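Local coordinates for tyrosine--tRNA ligase (Pyrococcus horikoshii, PDB 2CYC), which probably catalyses the attachment of tyrosine to its tRNA in two steps, activating the amino acid with ATP and then transferring it to the acceptor end, at residues M1-R6 / H26-G31; I7-K12 / Q62-K67; A56-F61 / K104-M109. All blocks are in the same frame, centred on the assembly; numbering follows the deposited sequence.

Contact 1 of 3, residues M1-R6 / H26-G31; sequences MDIEER and HLFEIG
R6 reaches F28 because its CG stands anti to the carbonyl carbon (chi1 -63°) and its chain then bends at chi2 and chi3. The bend arches CG and CD away and brings the guanidinium back over the ring side that R6 CB covers. R6 CB sits over this face of F28, a CH-pi contact with CB 4.0 Å from the ring centroid. Farther out, F28 CD2 lies over one face of the R6 guanidinium, 3.3 Å from R6 NH2. The two planes are 30° apart, tilted rather than flatly stacked. R6 NH1 is fixed by a hydrogen bond to A64 O. A water in the guanidinium plane accepts from R6 NH2 and gives a weak bond to F28 O.

I3 adds an apolar contact. I3 CD1 lies 3.6 Å from F28 CB and 3.4 Å from E29 CG. The E29 carboxylate pairs with R25. Replacing F28 by alanine is likely to open a gap beneath R6 CB and leave the guanidinium without the ring it lies over.

D2 is the N-cap of the first helix, with D2 OD1 accepting from E4 N at 2.8 Å. G31, with positive phi, forms a Schellman motif with the last turn of the second helix. The contact packs helix 3-11 on helix 21-30, joined through strand 15-19, which pairs antiparallel with strand 214-223 in the mixed sheet of this class I synthetase.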
ATOM      1  N   MET A   1     -40.440  -0.037 -10.589  1.00 31.48           N
ATOM      2  CA  MET A   1     -40.754  -0.728 -11.868  1.00 29.15           C
ATOM      3  C   MET A   1     -40.489  -2.219 -11.727  1.00 29.71           C
ATOM      4  O   MET A   1     -39.788  -2.649 -10.807  1.00 22.74           O
ATOM      5  CB  MET A   1     -39.926  -0.148 -13.037  1.00 35.53           C
ATOM      6  CG  MET A   1     -38.411  -0.220 -12.901  1.00 34.16           C
ATOM      7  SD  MET A   1     -37.464   0.004 -14.476  1.00 26.88           S
ATOM      8  CE  MET A   1     -37.878   1.678 -14.945  1.00 23.87           C
ATOM      9  N   ASP A   2     -41.069  -3.007 -12.625  1.00 26.16           N
ATOM     10  CA  ASP A   2     -40.894  -4.456 -12.593  1.00 28.50           C
ATOM     11  C   ASP A   2     -39.403  -4.842 -12.570  1.00 25.60           C
ATOM     12  O   ASP A   2     -38.582  -4.268 -13.290  1.00 21.77           O
ATOM     13  CB  ASP A   2     -41.586  -5.082 -13.810  1.00 35.89           C
ATOM     14  CG  ASP A   2     -41.697  -6.590 -13.700  1.00 44.73           C
ATOM     15  OD1 ASP A   2     -40.687  -7.289 -13.935  1.00 39.21           O
ATOM     16  OD2 ASP A   2     -42.799  -7.075 -13.359  1.00 51.55           O
ATOM     17  N   ILE A   3     -39.058  -5.817 -11.739  1.00 21.12           N
ATOM     18  CA  ILE A   3     -37.675  -6.254 -11.634  1.00 22.59           C
ATOM     19  C   ILE A   3     -37.080  -6.688 -12.986  1.00 26.96           C
ATOM     20  O   ILE A   3     -35.880  -6.527 -13.223  1.00 22.50           O
ATOM     21  CB  ILE A   3     -37.551  -7.399 -10.603  1.00 22.23           C
ATOM     22  CG1 ILE A   3     -36.075  -7.687 -10.316  1.00 16.49           C
ATOM     23  CG2 ILE A   3     -38.281  -8.643 -11.108  1.00 28.68           C
ATOM     24  CD1 ILE A   3     -35.868  -8.555  -9.098  1.00 20.47           C
ATOM     25  N   GLU A   4     -37.922  -7.218 -13.872  1.00 22.59           N
ATOM     26  CA  GLU A   4     -37.463  -7.661 -15.187  1.00 26.33           C
ATOM     27  C   GLU A   4     -36.973  -6.472 -16.018  1.00 24.34           C
ATOM     28  O   GLU A   4     -35.949  -6.541 -16.696  1.00 20.83           O
ATOM     29  CB  GLU A   4     -38.595  -8.386 -15.916  1.00 19.40           C
ATOM     30  CG  GLU A   4     -38.224  -8.895 -17.292  1.00 27.19           C
ATOM     31  CD  GLU A   4     -39.306  -9.792 -17.897  1.00 30.69           C
ATOM     32  OE1 GLU A   4     -39.123 -10.242 -19.041  1.00 25.17           O
ATOM     33  OE2 GLU A   4     -40.333 -10.047 -17.231  1.00 27.08           O
ATOM     34  N   GLU A   5     -37.714  -5.379 -15.951  1.00 23.46           N
ATOM     35  CA  GLU A   5     -37.359  -4.167 -16.663  1.00 22.60           C
ATOM     36  C   GLU A   5     -36.103  -3.534 -16.050  1.00 21.46           C
ATOM     37  O   GLU A   5     -35.274  -2.959 -16.766  1.00 20.66           O
ATOM     38  CB  GLU A   5     -38.534  -3.193 -16.611  1.00 22.42           C
ATOM     39  CG  GLU A   5     -38.279  -1.864 -17.274  1.00 34.43           C
ATOM     40  CD  GLU A   5     -39.554  -1.035 -17.395  1.00 44.02           C
ATOM     41  OE1 GLU A   5     -39.460   0.151 -17.788  1.00 39.62           O
ATOM     42  OE2 GLU A   5     -40.647  -1.576 -17.104  1.00 40.42           O
ATOM     43  N   ARG A   6     -35.954  -3.647 -14.730  1.00 16.12           N
ATOM     44  CA  ARG A   6     -34.772  -3.087 -14.052  1.00 21.84           C
ATOM     45  C   ARG A   6     -33.519  -3.854 -14.478  1.00 19.90           C
ATOM     46  O   ARG A   6     -32.482  -3.262 -14.774  1.00 17.86           O
ATOM     47  CB  ARG A   6     -34.926  -3.174 -12.527  1.00 14.39           C
ATOM     48  CG  ARG A   6     -36.089  -2.347 -12.002  1.00 27.40           C
ATOM     49  CD  ARG A   6     -35.621  -1.359 -10.938  1.00 33.82           C
ATOM     50  NE  ARG A   6     -35.618  -1.999  -9.644  1.00 19.32           N
ATOM     51  CZ  ARG A   6     -35.142  -1.478  -8.522  1.00 28.62           C
ATOM     52  NH1 ARG A   6     -34.591  -0.267  -8.485  1.00 24.75           N
ATOM     53  NH2 ARG A   6     -35.245  -2.180  -7.412  1.00 27.31           N
ATOM     54  N   HIS A  26     -30.933 -10.642  -6.922  1.00 17.68           N
ATOM     55  CA  HIS A  26     -30.994 -10.794  -5.480  1.00 22.54           C
ATOM     56  C   HIS A  26     -31.005  -9.404  -4.833  1.00 24.37           C
ATOM     57  O   HIS A  26     -31.839  -9.119  -3.970  1.00 25.73           O
ATOM     58  CB  HIS A  26     -29.780 -11.597  -5.005  1.00 25.85           C
ATOM     59  CG  HIS A  26     -29.680 -11.733  -3.518  1.00 32.22           C
ATOM     60  ND1 HIS A  26     -30.670 -12.314  -2.754  1.00 32.40           N
ATOM     61  CD2 HIS A  26     -28.697 -11.380  -2.656  1.00 28.75           C
ATOM     62  CE1 HIS A  26     -30.301 -12.315  -1.486  1.00 30.14           C
ATOM     63  NE2 HIS A  26     -29.106 -11.754  -1.399  1.00 35.79           N
ATOM     64  N   LEU A  27     -30.085  -8.535  -5.253  1.00 21.84           N
ATOM     65  CA  LEU A  27     -30.034  -7.188  -4.690  1.00 24.44           C
ATOM     66  C   LEU A  27     -31.344  -6.432  -4.911  1.00 22.81           C
ATOM     67  O   LEU A  27     -31.812  -5.734  -4.018  1.00 20.02           O
ATOM     68  CB  LEU A  27     -28.876  -6.381  -5.284  1.00 21.40           C
ATOM     69  CG  LEU A  27     -27.455  -6.888  -5.016  1.00 29.85           C
ATOM     70  CD1 LEU A  27     -26.462  -5.779  -5.347  1.00 30.97           C
ATOM     71  CD2 LEU A  27     -27.311  -7.304  -3.562  1.00 25.44           C
ATOM     72  N   PHE A  28     -31.922  -6.552  -6.106  1.00 19.71           N
ATOM     73  CA  PHE A  28     -33.184  -5.880  -6.398  1.00 23.83           C
ATOM     74  C   PHE A  28     -34.287  -6.411  -5.488  1.00 26.89           C
ATOM     75  O   PHE A  28     -35.024  -5.636  -4.875  1.00 26.06           O
ATOM     76  CB  PHE A  28     -33.594  -6.092  -7.863  1.00 20.44           C
ATOM     77  CG  PHE A  28     -32.904  -5.161  -8.840  1.00 22.30           C
ATOM     78  CD1 PHE A  28     -32.581  -5.600 -10.126  1.00 23.26           C
ATOM     79  CD2 PHE A  28     -32.603  -3.848  -8.487  1.00 21.09           C
ATOM     80  CE1 PHE A  28     -31.965  -4.743 -11.050  1.00 17.70           C
ATOM     81  CE2 PHE A  28     -31.988  -2.978  -9.403  1.00 22.55           C
ATOM     82  CZ  PHE A  28     -31.670  -3.431 -10.688  1.00 22.09           C
ATOM     83  N   GLU A  29     -34.380  -7.736  -5.389  1.00 23.47           N
ATOM     84  CA  GLU A  29     -35.407  -8.381  -4.576  1.00 27.03           C
ATOM     85  C   GLU A  29     -35.362  -8.094  -3.083  1.00 28.86           C
ATOM     86  O   GLU A  29     -36.405  -7.865  -2.470  1.00 29.23           O
ATOM     87  CB  GLU A  29     -35.385  -9.896  -4.800  1.00 24.93           C
ATOM     88  CG  GLU A  29     -35.955 -10.313  -6.149  1.00 37.86           C
ATOM     89  CD  GLU A  29     -36.007 -11.825  -6.337  1.00 43.22           C
ATOM     90  OE1 GLU A  29     -36.391 -12.280  -7.446  1.00 39.10           O
ATOM     91  OE2 GLU A  29     -35.667 -12.554  -5.379  1.00 44.16           O
ATOM     92  N   ILE A  30     -34.167  -8.090  -2.493  1.00 27.44           N
ATOM     93  CA  ILE A  30     -34.051  -7.848  -1.059  1.00 24.12           C
ATOM     94  C   ILE A  30     -34.075  -6.369  -0.711  1.00 25.30           C
ATOM     95  O   ILE A  30     -34.037  -6.001   0.459  1.00 26.75           O
ATOM     96  CB  ILE A  30     -32.758  -8.470  -0.502  1.00 28.93           C
ATOM     97  CG1 ILE A  30     -31.542  -7.733  -1.079  1.00 22.23           C
ATOM     98  CG2 ILE A  30     -32.719  -9.962  -0.849  1.00 25.43           C
ATOM     99  CD1 ILE A  30     -30.217  -8.377  -0.754  1.00 19.11           C
ATOM    100  N   GLY A  31     -34.141  -5.522  -1.730  1.00 22.11           N
ATOM    101  CA  GLY A  31     -34.166  -4.091  -1.494  1.00 25.43           C
ATOM    102  C   GLY A  31     -32.857  -3.546  -0.951  1.00 29.22           C
ATOM    103  O   GLY A  31     -32.844  -2.588  -0.176  1.00 28.45           O
TER
HETATM  104  O   HOH W   1     -34.691  -2.344  -4.975  1.00 28.56           O

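Contact 2 of 3, residues I7-K12 / Q62-K67; sequences INLVLK and QKAGIK
The apolar contacts of L9 and V10 with K63, A64 and I66 make up this interface. L9 and A64 meet through their CB atoms, 4.0 Å apart, where the two backbones come nearest. L9 CG also lies 4.2 Å from K63 CB. The lysine touches with the base of its chain, and its end leads away.

V10 and I66 form the deeper pair. V10 CG1 is anti to the backbone N (chi1 173°), which puts V10 CG2 beside that N, where it meets I66 CD1 at 4.0 Å. The two side chains cross at about a right angle. Both are buried, and F61 touches both.

Segment 62-67 holds the end of helix 48-63 and the turn that follows it in a beta-alpha-beta crossover. From here the chain passes to strand 69-72, which runs parallel to strand 36-40 in the Rossmann-type core of class I synthetases. The I66 side chain is about 9 Å from that of Y37, a residue that binds tyrosine.

Backbone hydrogen bonds shape the turn. G65 closes a Schellman motif, with G65 N bonded to Q62 O at 2.9 Å. Its positive phi favours glycine. In the other segment, K12 N is bonded to N8 O at 2.8 Å, at the last turn of helix 3-11.

K57 NZ is bonded to L9 O, V10 O and K12 O, around the C-terminal end of helix 3-11, while K12 NZ makes salt bridges with D60 and E300. These acids probably offset the nearness of K63, whose NZ is 6.7 Å from K12 NZ.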
ATOM      1  N   ILE A   7     -33.628  -5.179 -14.491  1.00 19.16           N
ATOM      2  CA  ILE A   7     -32.523  -6.030 -14.899  1.00 20.09           C
ATOM      3  C   ILE A   7     -32.126  -5.725 -16.333  1.00 18.98           C
ATOM      4  O   ILE A   7     -30.942  -5.591 -16.635  1.00 18.26           O
ATOM      5  CB  ILE A   7     -32.905  -7.521 -14.781  1.00 23.72           C
ATOM      6  CG1 ILE A   7     -32.970  -7.900 -13.295  1.00 27.12           C
ATOM      7  CG2 ILE A   7     -31.907  -8.388 -15.559  1.00 18.03           C
ATOM      8  CD1 ILE A   7     -33.440  -9.330 -13.017  1.00 22.67           C
ATOM      9  N   ASN A   8     -33.113  -5.596 -17.218  1.00 16.72           N
ATOM     10  CA  ASN A   8     -32.822  -5.309 -18.622  1.00 20.30           C
ATOM     11  C   ASN A   8     -32.112  -3.971 -18.815  1.00 21.03           C
ATOM     12  O   ASN A   8     -31.280  -3.834 -19.705  1.00 19.44           O
ATOM     13  CB  ASN A   8     -34.100  -5.319 -19.468  1.00 22.85           C
ATOM     14  CG  ASN A   8     -34.631  -6.717 -19.705  1.00 28.39           C
ATOM     15  OD1 ASN A   8     -33.898  -7.700 -19.596  1.00 29.10           O
ATOM     16  ND2 ASN A   8     -35.907  -6.810 -20.051  1.00 30.73           N
ATOM     17  N   LEU A   9     -32.457  -2.978 -18.004  1.00 21.30           N
ATOM     18  CA  LEU A   9     -31.808  -1.671 -18.104  1.00 21.97           C
ATOM     19  C   LEU A   9     -30.316  -1.843 -17.776  1.00 21.36           C
ATOM     20  O   LEU A   9     -29.452  -1.233 -18.410  1.00 24.00           O
ATOM     21  CB  LEU A   9     -32.439  -0.679 -17.115  1.00 21.04           C
ATOM     22  CG  LEU A   9     -33.388   0.472 -17.514  1.00 29.02           C
ATOM     23  CD1 LEU A   9     -33.487   0.634 -19.013  1.00 22.17           C
ATOM     24  CD2 LEU A   9     -34.759   0.223 -16.900  1.00 19.54           C
ATOM     25  N   VAL A  10     -30.011  -2.674 -16.781  1.00 17.22           N
ATOM     26  CA  VAL A  10     -28.613  -2.891 -16.405  1.00 20.26           C
ATOM     27  C   VAL A  10     -27.901  -3.687 -17.499  1.00 21.55           C
ATOM     28  O   VAL A  10     -26.754  -3.407 -17.850  1.00 16.38           O
ATOM     29  CB  VAL A  10     -28.511  -3.662 -15.064  1.00 18.39           C
ATOM     30  CG1 VAL A  10     -27.050  -4.044 -14.771  1.00 18.59           C
ATOM     31  CG2 VAL A  10     -29.063  -2.810 -13.941  1.00 15.17           C
ATOM     32  N   LEU A  11     -28.615  -4.664 -18.048  1.00 22.81           N
ATOM     33  CA  LEU A  11     -28.092  -5.548 -19.081  1.00 26.14           C
ATOM     34  C   LEU A  11     -27.972  -4.984 -20.499  1.00 23.91           C
ATOM     35  O   LEU A  11     -27.131  -5.438 -21.266  1.00 24.07           O
ATOM     36  CB  LEU A  11     -28.939  -6.824 -19.121  1.00 30.37           C
ATOM     37  CG  LEU A  11     -28.623  -7.929 -18.108  1.00 36.52           C
ATOM     38  CD1 LEU A  11     -27.367  -8.648 -18.540  1.00 38.67           C
ATOM     39  CD2 LEU A  11     -28.449  -7.348 -16.706  1.00 36.76           C
ATOM     40  N   LYS A  12     -28.781  -3.994 -20.851  1.00 24.06           N
ATOM     41  CA  LYS A  12     -28.732  -3.463 -22.210  1.00 24.08           C
ATOM     42  C   LYS A  12     -27.384  -2.885 -22.636  1.00 28.03           C
ATOM     43  O   LYS A  12     -26.639  -2.322 -21.819  1.00 18.18           O
ATOM     44  CB  LYS A  12     -29.825  -2.415 -22.416  1.00 27.50           C
ATOM     45  CG  LYS A  12     -29.764  -1.259 -21.450  1.00 33.16           C
ATOM     46  CD  LYS A  12     -30.890  -0.248 -21.697  1.00 41.44           C
ATOM     47  CE  LYS A  12     -30.712   0.499 -23.013  1.00 36.96           C
ATOM     48  NZ  LYS A  12     -31.502   1.758 -23.039  1.00 34.74           N
ATOM     49  N   GLN A  62     -29.832   5.126 -13.863  1.00 21.18           N
ATOM     50  CA  GLN A  62     -30.737   6.088 -13.243  1.00 20.25           C
ATOM     51  C   GLN A  62     -32.185   5.622 -13.451  1.00 23.69           C
ATOM     52  O   GLN A  62     -32.980   5.616 -12.508  1.00 21.23           O
ATOM     53  CB  GLN A  62     -30.559   7.493 -13.856  1.00 20.92           C
ATOM     54  CG  GLN A  62     -29.202   8.167 -13.609  1.00 19.89           C
ATOM     55  CD  GLN A  62     -29.170   9.617 -14.114  1.00 29.47           C
ATOM     56  OE1 GLN A  62     -29.569   9.907 -15.243  1.00 30.93           O
ATOM     57  NE2 GLN A  62     -28.689  10.526 -13.274  1.00 27.80           N
ATOM     58  N   LYS A  63     -32.520   5.216 -14.677  1.00 19.89           N
ATOM     59  CA  LYS A  63     -33.886   4.765 -14.971  1.00 21.14           C
ATOM     60  C   LYS A  63     -34.291   3.522 -14.196  1.00 22.26           C
ATOM     61  O   LYS A  63     -35.480   3.267 -13.987  1.00 18.03           O
ATOM     62  CB  LYS A  63     -34.063   4.498 -16.470  1.00 28.37           C
ATOM     63  CG  LYS A  63     -34.094   5.755 -17.314  1.00 39.88           C
ATOM     64  CD  LYS A  63     -34.369   5.442 -18.780  1.00 50.19           C
ATOM     65  CE  LYS A  63     -34.291   6.704 -19.646  1.00 52.01           C
ATOM     66  NZ  LYS A  63     -32.934   7.331 -19.630  1.00 52.98           N
ATOM     67  N   ALA A  64     -33.304   2.740 -13.779  1.00 19.17           N
ATOM     68  CA  ALA A  64     -33.580   1.531 -13.024  1.00 17.73           C
ATOM     69  C   ALA A  64     -33.688   1.862 -11.535  1.00 15.85           C
ATOM     70  O   ALA A  64     -33.923   0.981 -10.721  1.00 22.19           O
ATOM     71  CB  ALA A  64     -32.465   0.511 -13.247  1.00 16.11           C
ATOM     72  N   GLY A  65     -33.504   3.128 -11.182  1.00 21.53           N
ATOM     73  CA  GLY A  65     -33.589   3.506  -9.779  1.00 22.51           C
ATOM     74  C   GLY A  65     -32.296   3.268  -9.011  1.00 21.43           C
ATOM     75  O   GLY A  65     -32.322   2.971  -7.818  1.00 20.02           O
ATOM     76  N   ILE A  66     -31.163   3.391  -9.700  1.00 18.72           N
ATOM     77  CA  ILE A  66     -29.846   3.218  -9.087  1.00 17.01           C
ATOM     78  C   ILE A  66     -29.201   4.597  -8.925  1.00 18.96           C
ATOM     79  O   ILE A  66     -29.231   5.407  -9.854  1.00 20.88           O
ATOM     80  CB  ILE A  66     -28.935   2.346  -9.990  1.00 24.30           C
ATOM     81  CG1 ILE A  66     -29.516   0.926 -10.097  1.00 16.07           C
ATOM     82  CG2 ILE A  66     -27.503   2.329  -9.436  1.00 14.54           C
ATOM     83  CD1 ILE A  66     -28.899   0.089 -11.195  1.00 21.09           C
ATOM     84  N   LYS A  67     -28.634   4.874  -7.748  1.00 17.87           N
ATOM     85  CA  LYS A  67     -27.975   6.163  -7.505  1.00 19.17           C
ATOM     86  C   LYS A  67     -26.597   6.117  -8.169  1.00 14.13           C
ATOM     87  O   LYS A  67     -25.741   5.316  -7.791  1.00 22.79           O
ATOM     88  CB  LYS A  67     -27.816   6.412  -6.000  1.00 25.97           C
ATOM     89  CG  LYS A  67     -27.324   7.816  -5.645  1.00 37.16           C
ATOM     90  CD  LYS A  67     -28.360   8.892  -6.001  1.00 39.08           C
ATOM     91  CE  LYS A  67     -27.902  10.285  -5.563  1.00 46.06           C
ATOM     92  NZ  LYS A  67     -28.724  11.381  -6.171  1.00 45.24           N
TER

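Contact 3 of 3, residues A56-F61 / K104-M109; sequences AKIADF and KSIEVM
I106 and I58 meet where two helices of the Rossmann-type core pack side by side. Helix 48-63 connects the parallel strands 36-40 and 69-72. Helix 87-108 lies in the next connection, from strand 69-72 to strand 117-120.

I106 is the first residue of 104-109 to touch segment 56-61. I106 CD1 meets I58 CD1 at 3.8 Å, and I106 CG2 meets I58 CG2 at 4.0 Å. Both branches of each isoleucine are therefore used, and the two side chains cross at about a right angle. V108 touches L52, farther back on helix 48-63, and I354.

M109 leaves the helical path and lies against A56. M109 CB is 3.6 Å from A56 N, so the side chain starts directly on the backbone of the other helix. The chain then bends at chi2 and chi3 (-47° and -76°). This carries M109 CE back to A56 CB, 3.8 Å away. The small side chain of A56 suits this close approach of the backbones, in which A56 CA and M109 CA are 5.1 Å apart. R299 touches both A56 and M109. The carbonyl of M109 finishes the interface, its O lying 3.6 Å from A59 CB.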
ATOM      1  N   ALA A  56     -24.055   6.362 -21.407  1.00 16.17           N
ATOM      2  CA  ALA A  56     -25.218   5.542 -21.730  1.00 18.37           C
ATOM      3  C   ALA A  56     -25.602   4.658 -20.536  1.00 19.94           C
ATOM      4  O   ALA A  56     -26.771   4.580 -20.172  1.00 20.41           O
ATOM      5  CB  ALA A  56     -24.927   4.683 -22.942  1.00 17.93           C
ATOM      6  N   LYS A  57     -24.625   4.002 -19.910  1.00 16.21           N
ATOM      7  CA  LYS A  57     -24.953   3.143 -18.772  1.00 18.50           C
ATOM      8  C   LYS A  57     -25.452   3.949 -17.572  1.00 20.99           C
ATOM      9  O   LYS A  57     -26.379   3.527 -16.875  1.00 15.77           O
ATOM     10  CB  LYS A  57     -23.751   2.280 -18.355  1.00 12.50           C
ATOM     11  CG  LYS A  57     -23.372   1.191 -19.356  1.00 12.41           C
ATOM     12  CD  LYS A  57     -24.610   0.506 -19.972  1.00 16.33           C
ATOM     13  CE  LYS A  57     -25.498  -0.163 -18.918  1.00 16.45           C
ATOM     14  NZ  LYS A  57     -26.789  -0.626 -19.509  1.00 17.92           N
ATOM     15  N   ILE A  58     -24.833   5.103 -17.325  1.00 12.65           N
ATOM     16  CA  ILE A  58     -25.264   5.930 -16.218  1.00 14.81           C
ATOM     17  C   ILE A  58     -26.744   6.270 -16.432  1.00 19.11           C
ATOM     18  O   ILE A  58     -27.548   6.199 -15.493  1.00 19.91           O
ATOM     19  CB  ILE A  58     -24.390   7.197 -16.118  1.00 15.23           C
ATOM     20  CG1 ILE A  58     -23.042   6.829 -15.465  1.00 12.65           C
ATOM     21  CG2 ILE A  58     -25.100   8.259 -15.307  1.00 12.89           C
ATOM     22  CD1 ILE A  58     -21.966   7.917 -15.601  1.00 15.94           C
ATOM     23  N   ALA A  59     -27.108   6.598 -17.671  1.00 15.42           N
ATOM     24  CA  ALA A  59     -28.498   6.916 -17.992  1.00 20.50           C
ATOM     25  C   ALA A  59     -29.387   5.708 -17.710  1.00 21.35           C
ATOM     26  O   ALA A  59     -30.460   5.846 -17.116  1.00 23.21           O
ATOM     27  CB  ALA A  59     -28.632   7.334 -19.469  1.00 18.15           C
ATOM     28  N   ASP A  60     -28.948   4.527 -18.143  1.00 20.25           N
ATOM     29  CA  ASP A  60     -29.725   3.309 -17.912  1.00 19.54           C
ATOM     30  C   ASP A  60     -29.908   3.042 -16.425  1.00 20.63           C
ATOM     31  O   ASP A  60     -31.013   2.706 -15.974  1.00 16.23           O
ATOM     32  CB  ASP A  60     -29.046   2.077 -18.528  1.00 16.80           C
ATOM     33  CG  ASP A  60     -28.971   2.137 -20.039  1.00 23.09           C
ATOM     34  OD1 ASP A  60     -29.805   2.828 -20.663  1.00 22.81           O
ATOM     35  OD2 ASP A  60     -28.084   1.469 -20.607  1.00 19.92           O
ATOM     36  N   PHE A  61     -28.820   3.181 -15.669  1.00 13.17           N
ATOM     37  CA  PHE A  61     -28.867   2.916 -14.239  1.00 17.49           C
ATOM     38  C   PHE A  61     -29.855   3.839 -13.523  1.00 15.09           C
ATOM     39  O   PHE A  61     -30.631   3.383 -12.679  1.00 19.71           O
ATOM     40  CB  PHE A  61     -27.460   3.027 -13.607  1.00 14.89           C
ATOM     41  CG  PHE A  61     -26.453   2.023 -14.153  1.00 17.26           C
ATOM     42  CD1 PHE A  61     -26.857   0.743 -14.547  1.00 19.55           C
ATOM     43  CD2 PHE A  61     -25.100   2.352 -14.248  1.00 13.86           C
ATOM     44  CE1 PHE A  61     -25.929  -0.196 -15.027  1.00 16.99           C
ATOM     45  CE2 PHE A  61     -24.155   1.420 -14.728  1.00 12.13           C
ATOM     46  CZ  PHE A  61     -24.574   0.141 -15.119  1.00 12.35           C
ATOM     47  N   LYS A 104     -21.902  16.577 -19.717  1.00 24.85           N
ATOM     48  CA  LYS A 104     -22.492  16.749 -21.039  1.00 25.04           C
ATOM     49  C   LYS A 104     -22.599  15.430 -21.807  1.00 27.50           C
ATOM     50  O   LYS A 104     -23.506  15.255 -22.617  1.00 23.65           O
ATOM     51  CB  LYS A 104     -21.695  17.772 -21.848  1.00 25.08           C
ATOM     52  CG  LYS A 104     -21.603  19.146 -21.174  1.00 34.83           C
ATOM     53  CD  LYS A 104     -22.972  19.744 -20.843  1.00 31.87           C
ATOM     54  CE  LYS A 104     -22.821  20.947 -19.908  1.00 45.58           C
ATOM     55  NZ  LYS A 104     -24.122  21.575 -19.507  1.00 45.47           N
ATOM     56  N   SER A 105     -21.682  14.501 -21.554  1.00 23.18           N
ATOM     57  CA  SER A 105     -21.735  13.209 -22.230  1.00 24.67           C
ATOM     58  C   SER A 105     -22.941  12.434 -21.717  1.00 24.17           C
ATOM     59  O   SER A 105     -23.670  11.822 -22.488  1.00 22.34           O
ATOM     60  CB  SER A 105     -20.461  12.409 -21.970  1.00 22.78           C
ATOM     61  OG  SER A 105     -19.354  13.000 -22.626  1.00 26.34           O
ATOM     62  N   ILE A 106     -23.144  12.469 -20.404  1.00 25.02           N
ATOM     63  CA  ILE A 106     -24.273  11.784 -19.782  1.00 23.88           C
ATOM     64  C   ILE A 106     -25.568  12.367 -20.353  1.00 22.83           C
ATOM     65  O   ILE A 106     -26.510  11.649 -20.678  1.00 21.70           O
ATOM     66  CB  ILE A 106     -24.246  11.983 -18.248  1.00 17.55           C
ATOM     67  CG1 ILE A 106     -23.057  11.220 -17.656  1.00 12.85           C
ATOM     68  CG2 ILE A 106     -25.558  11.522 -17.629  1.00 21.25           C
ATOM     69  CD1 ILE A 106     -22.720  11.612 -16.244  1.00 15.40           C
ATOM     70  N   GLU A 107     -25.588  13.681 -20.496  1.00 22.96           N
ATOM     71  CA  GLU A 107     -26.750  14.367 -21.014  1.00 25.93           C
ATOM     72  C   GLU A 107     -27.118  13.962 -22.443  1.00 22.87           C
ATOM     73  O   GLU A 107     -28.279  13.658 -22.705  1.00 25.17           O
ATOM     74  CB  GLU A 107     -26.515  15.864 -20.927  1.00 31.37           C
ATOM     75  CG  GLU A 107     -27.649  16.713 -21.418  1.00 36.48           C
ATOM     76  CD  GLU A 107     -27.330  18.175 -21.245  1.00 48.75           C
ATOM     77  OE1 GLU A 107     -27.349  18.652 -20.090  1.00 51.20           O
ATOM     78  OE2 GLU A 107     -27.038  18.839 -22.262  1.00 55.45           O
ATOM     79  N   VAL A 108     -26.157  13.937 -23.367  1.00 20.38           N
ATOM     80  CA  VAL A 108     -26.497  13.543 -24.737  1.00 22.89           C
ATOM     81  C   VAL A 108     -26.895  12.080 -24.843  1.00 20.44           C
ATOM     82  O   VAL A 108     -27.563  11.691 -25.799  1.00 24.01           O
ATOM     83  CB  VAL A 108     -25.355  13.793 -25.748  1.00 23.21           C
ATOM     84  CG1 VAL A 108     -24.977  15.268 -25.755  1.00 23.96           C
ATOM     85  CG2 VAL A 108     -24.171  12.913 -25.424  1.00 24.43           C
ATOM     86  N   MET A 109     -26.481  11.263 -23.881  1.00 19.48           N
ATOM     87  CA  MET A 109     -26.855   9.850 -23.912  1.00 20.83           C
ATOM     88  C   MET A 109     -28.181   9.654 -23.180  1.00 23.50           C
ATOM     89  O   MET A 109     -28.581   8.531 -22.884  1.00 22.87           O
ATOM     90  CB  MET A 109     -25.762   8.975 -23.285  1.00 17.78           C
ATOM     91  CG  MET A 109     -24.447   9.018 -24.055  1.00 18.58           C
ATOM     92  SD  MET A 109     -24.698   8.819 -25.858  1.00 24.22           S
ATOM     93  CE  MET A 109     -25.020   7.043 -25.957  1.00 15.33           C
TER

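In the fold
The three contacts step inward from the N-terminus. Contact 1 is partly buried and near the surface. Contacts 2 and 3 are buried, and contact 3 lies closest to the centre of the chain. Contacts 1 and 2 share helix 3-11, and contacts 2 and 3 share helix 48-63. Contacts 1 and 3 do not touch. The chemistry changes along the way. Contact 1 combines an aromatic ring with an arginine and a water, whereas contact 2 joins small and branched apolar groups. Contact 3 is packing between apolar side chains and backbone. Polar bonds tie neighbouring contacts together: an arginine of contact 1 and a lysine of contact 3 both reach backbone carbonyls of contact 2.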